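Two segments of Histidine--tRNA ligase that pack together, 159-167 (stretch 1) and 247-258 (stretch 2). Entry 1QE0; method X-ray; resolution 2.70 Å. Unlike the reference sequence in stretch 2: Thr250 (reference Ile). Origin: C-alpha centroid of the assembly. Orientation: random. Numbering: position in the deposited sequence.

Stretch 1 159-167: LKLVINSVG
Stretch 2 (247-258) IPYTEDPNLVRG

The two stretches, whose touching residues lie at least 86 positions apart in one chain, form a short parallel β-ladder that is extended by apolar packing where the second segment turns, burying 626 Å² in total. Stretch 1 is a strand from Leu159 to Ser165; its partner is strand at Thr250 and Glu251. Val162 pairs with Thr250 (CA–CA 4.6 Å) and Ile163 with Glu251 (CA–CA 5.1 Å).

Both strands run in the same direction, so the hydrogen bonds alternate between flanking residues. Thr250 N donates to Leu161 O (2.8 Å), Ile163 N to Thr250 O (2.8 Å) and Asp252 N to Ile163 O (3.0 Å). CA–H groups fill in between: Tyr249 CA lies 3.2 Å from Leu161 O, Val162 CA 3.1 Å from Thr250 O, and Glu251 CA 3.3 Å from Ile163 O. Backbone angles are extended, with phi/psi of −123/125 at Val162, −126/167 at Ile163 and −121/129 at Thr250.

Val162 (chi1 t) and Thr250 (chi1 −33°) share one sheet face. There Val162 CG1 approaches Asp252 CB (3.4 Å) and Leu255 CD2 (3.7 Å). On the opposite face, with Glu251, Ile163 (chi1 p, chi2 t) extends CD1 to within 3.7 Å of Tyr249 CD1, meeting the ring (chi1 p, chi2 85°) obliquely.

After Glu251 the chain enters a type I turn from Asp252 to Leu255, closed by Leu255 N to Asp252 O (2.6 Å). Asp252 (chi1 t) also accepts a hydrogen bond from Asn254 N at OD1 (3.1 Å), bracing the turn. Leu255 (chi1 t, chi2 p) points toward stretch 1, as does Asn164 (chi1 t) toward stretch 2; their CB atoms are 4.0 Å apart. Beyond the strand, Val166 (chi1 m) sets CG1 3.7 Å from Val256 CB, a final apolar contact.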

# COMPACT_ATOMS: atom_id res chain seq x y z
N LEU A 159 1.01 10.37 22.79
CA LEU A 159 0.36 9.07 22.74
C LEU A 159 0.07 8.56 24.14
O LEU A 159 0.75 8.94 25.10
CB LEU A 159 1.23 8.05 22.00
CG LEU A 159 1.14 8.00 20.48
CD1 LEU A 159 0.13 9.03 20.01
CD2 LEU A 159 2.52 8.23 19.89
N LYS A 160 -0.88 7.65 24.25
CA LYS A 160 -1.27 7.12 25.53
C LYS A 160 -1.96 5.78 25.30
O LYS A 160 -3.07 5.72 24.76
CB LYS A 160 -2.15 8.18 26.20
CG LYS A 160 -3.39 7.79 26.95
CD LYS A 160 -4.30 9.02 26.93
CE LYS A 160 -4.47 9.72 28.27
NZ LYS A 160 -3.29 10.49 28.77
N LEU A 161 -1.21 4.71 25.59
CA LEU A 161 -1.67 3.33 25.42
C LEU A 161 -2.53 2.93 26.60
O LEU A 161 -2.13 3.05 27.74
CB LEU A 161 -0.45 2.39 25.25
CG LEU A 161 -0.49 0.86 25.08
CD1 LEU A 161 -1.88 0.33 25.17
CD2 LEU A 161 0.12 0.45 23.76
N VAL A 162 -3.71 2.42 26.31
CA VAL A 162 -4.67 2.01 27.29
C VAL A 162 -5.02 0.55 27.05
O VAL A 162 -5.43 0.18 25.94
CB VAL A 162 -5.91 2.87 27.16
CG1 VAL A 162 -6.95 2.48 28.16
CG2 VAL A 162 -5.54 4.33 27.29
N ILE A 163 -4.85 -0.28 28.08
CA ILE A 163 -5.11 -1.73 27.99
C ILE A 163 -6.08 -2.21 29.07
O ILE A 163 -6.36 -1.50 30.02
CB ILE A 163 -3.82 -2.53 28.15
CG1 ILE A 163 -3.27 -2.34 29.55
CG2 ILE A 163 -2.75 -2.06 27.17
CD1 ILE A 163 -2.01 -3.13 29.79
N ASN A 164 -6.57 -3.42 28.91
CA ASN A 164 -7.49 -4.06 29.83
C ASN A 164 -7.55 -5.55 29.44
O ASN A 164 -7.02 -5.96 28.41
CB ASN A 164 -8.91 -3.44 29.74
CG ASN A 164 -9.90 -4.08 30.76
OD1 ASN A 164 -11.11 -4.26 30.51
ND2 ASN A 164 -9.35 -4.45 31.91
N SER A 165 -8.17 -6.36 30.28
CA SER A 165 -8.29 -7.76 30.00
C SER A 165 -9.66 -8.20 30.36
O SER A 165 -10.14 -7.90 31.44
CB SER A 165 -7.32 -8.55 30.83
OG SER A 165 -7.57 -9.92 30.61
N VAL A 166 -10.28 -8.97 29.48
CA VAL A 166 -11.60 -9.48 29.73
C VAL A 166 -11.51 -10.98 30.02
O VAL A 166 -12.46 -11.73 29.81
CB VAL A 166 -12.52 -9.15 28.55
CG1 VAL A 166 -12.91 -7.66 28.59
CG2 VAL A 166 -11.79 -9.41 27.25
N GLY A 167 -10.34 -11.40 30.50
CA GLY A 167 -10.12 -12.80 30.84
C GLY A 167 -10.37 -13.79 29.73
O GLY A 167 -10.57 -13.41 28.60
N ILE A 247 7.35 0.30 28.10
CA ILE A 247 6.21 0.88 27.42
C ILE A 247 5.21 1.29 28.50
O ILE A 247 4.91 0.54 29.40
CB ILE A 247 5.62 -0.13 26.43
CG1 ILE A 247 6.70 -0.44 25.38
CG2 ILE A 247 4.33 0.39 25.83
CD1 ILE A 247 6.44 -1.64 24.49
N PRO A 248 4.84 2.57 28.50
CA PRO A 248 3.90 3.04 29.50
C PRO A 248 2.49 2.70 29.05
O PRO A 248 2.23 2.70 27.84
CB PRO A 248 4.14 4.55 29.49
CG PRO A 248 5.50 4.72 28.87
CD PRO A 248 5.44 3.70 27.79
N TYR A 249 1.59 2.44 30.01
CA TYR A 249 0.23 2.08 29.71
C TYR A 249 -0.72 2.47 30.83
O TYR A 249 -0.35 2.54 32.00
CB TYR A 249 0.14 0.58 29.53
CG TYR A 249 0.44 -0.15 30.79
CD1 TYR A 249 -0.55 -0.38 31.73
CD2 TYR A 249 1.72 -0.60 31.06
CE1 TYR A 249 -0.28 -1.05 32.91
CE2 TYR A 249 2.01 -1.28 32.24
CZ TYR A 249 1.00 -1.50 33.17
OH TYR A 249 1.25 -2.18 34.34
N THR A 250 -1.99 2.60 30.48
CA THR A 250 -3.01 2.96 31.42
C THR A 250 -4.01 1.81 31.39
O THR A 250 -4.44 1.37 30.33
CB THR A 250 -3.75 4.30 31.01
OG1 THR A 250 -2.84 5.20 30.35
CG2 THR A 250 -4.29 5.01 32.24
N GLU A 251 -4.34 1.28 32.56
CA GLU A 251 -5.31 0.21 32.65
C GLU A 251 -6.72 0.78 32.76
O GLU A 251 -7.06 1.39 33.74
CB GLU A 251 -5.02 -0.65 33.86
CG GLU A 251 -3.59 -1.05 33.95
CD GLU A 251 -3.37 -2.09 35.00
OE1 GLU A 251 -4.17 -3.04 35.07
OE2 GLU A 251 -2.39 -1.98 35.76
N ASP A 252 -7.54 0.61 31.76
CA ASP A 252 -8.86 1.16 31.88
C ASP A 252 -9.81 0.02 32.02
O ASP A 252 -10.33 -0.48 31.02
CB ASP A 252 -9.20 1.98 30.63
CG ASP A 252 -10.62 2.52 30.63
OD1 ASP A 252 -11.38 2.37 31.62
OD2 ASP A 252 -10.98 3.13 29.60
N PRO A 253 -10.12 -0.37 33.26
CA PRO A 253 -11.04 -1.47 33.57
C PRO A 253 -12.27 -1.49 32.71
O PRO A 253 -12.77 -2.55 32.40
CB PRO A 253 -11.40 -1.19 35.01
CG PRO A 253 -10.14 -0.65 35.55
CD PRO A 253 -9.71 0.33 34.48
N ASN A 254 -12.73 -0.31 32.29
CA ASN A 254 -13.94 -0.15 31.48
C ASN A 254 -13.73 -0.29 29.98
O ASN A 254 -14.66 -0.08 29.19
CB ASN A 254 -14.58 1.20 31.79
CG ASN A 254 -14.71 1.46 33.28
OD1 ASN A 254 -13.98 2.30 33.86
ND2 ASN A 254 -15.57 0.69 33.92
N LEU A 255 -12.50 -0.62 29.58
CA LEU A 255 -12.18 -0.78 28.18
C LEU A 255 -12.38 -2.24 27.94
O LEU A 255 -11.45 -3.03 28.08
CB LEU A 255 -10.74 -0.37 27.88
CG LEU A 255 -10.19 -0.77 26.50
CD1 LEU A 255 -11.05 -0.24 25.38
CD2 LEU A 255 -8.80 -0.25 26.41
N VAL A 256 -13.61 -2.60 27.61
CA VAL A 256 -13.94 -3.98 27.35
C VAL A 256 -14.66 -4.08 26.04
O VAL A 256 -15.00 -3.06 25.43
CB VAL A 256 -14.85 -4.55 28.46
CG1 VAL A 256 -14.28 -4.20 29.83
CG2 VAL A 256 -16.27 -4.01 28.30
N ARG A 257 -14.91 -5.31 25.60
CA ARG A 257 -15.62 -5.59 24.36
C ARG A 257 -16.63 -6.71 24.62
O ARG A 257 -16.31 -7.74 25.21
CB ARG A 257 -14.63 -5.98 23.27
CG ARG A 257 -13.73 -4.83 22.82
CD ARG A 257 -12.35 -5.30 22.39
NE ARG A 257 -11.47 -4.16 22.21
CZ ARG A 257 -10.85 -3.85 21.08
NH1 ARG A 257 -11.00 -4.62 20.00
NH2 ARG A 257 -10.11 -2.75 21.02
N GLY A 258 -17.87 -6.44 24.22
CA GLY A 258 -18.96 -7.38 24.40
C GLY A 258 -18.90 -8.67 23.62
O GLY A 258 -19.35 -9.70 24.12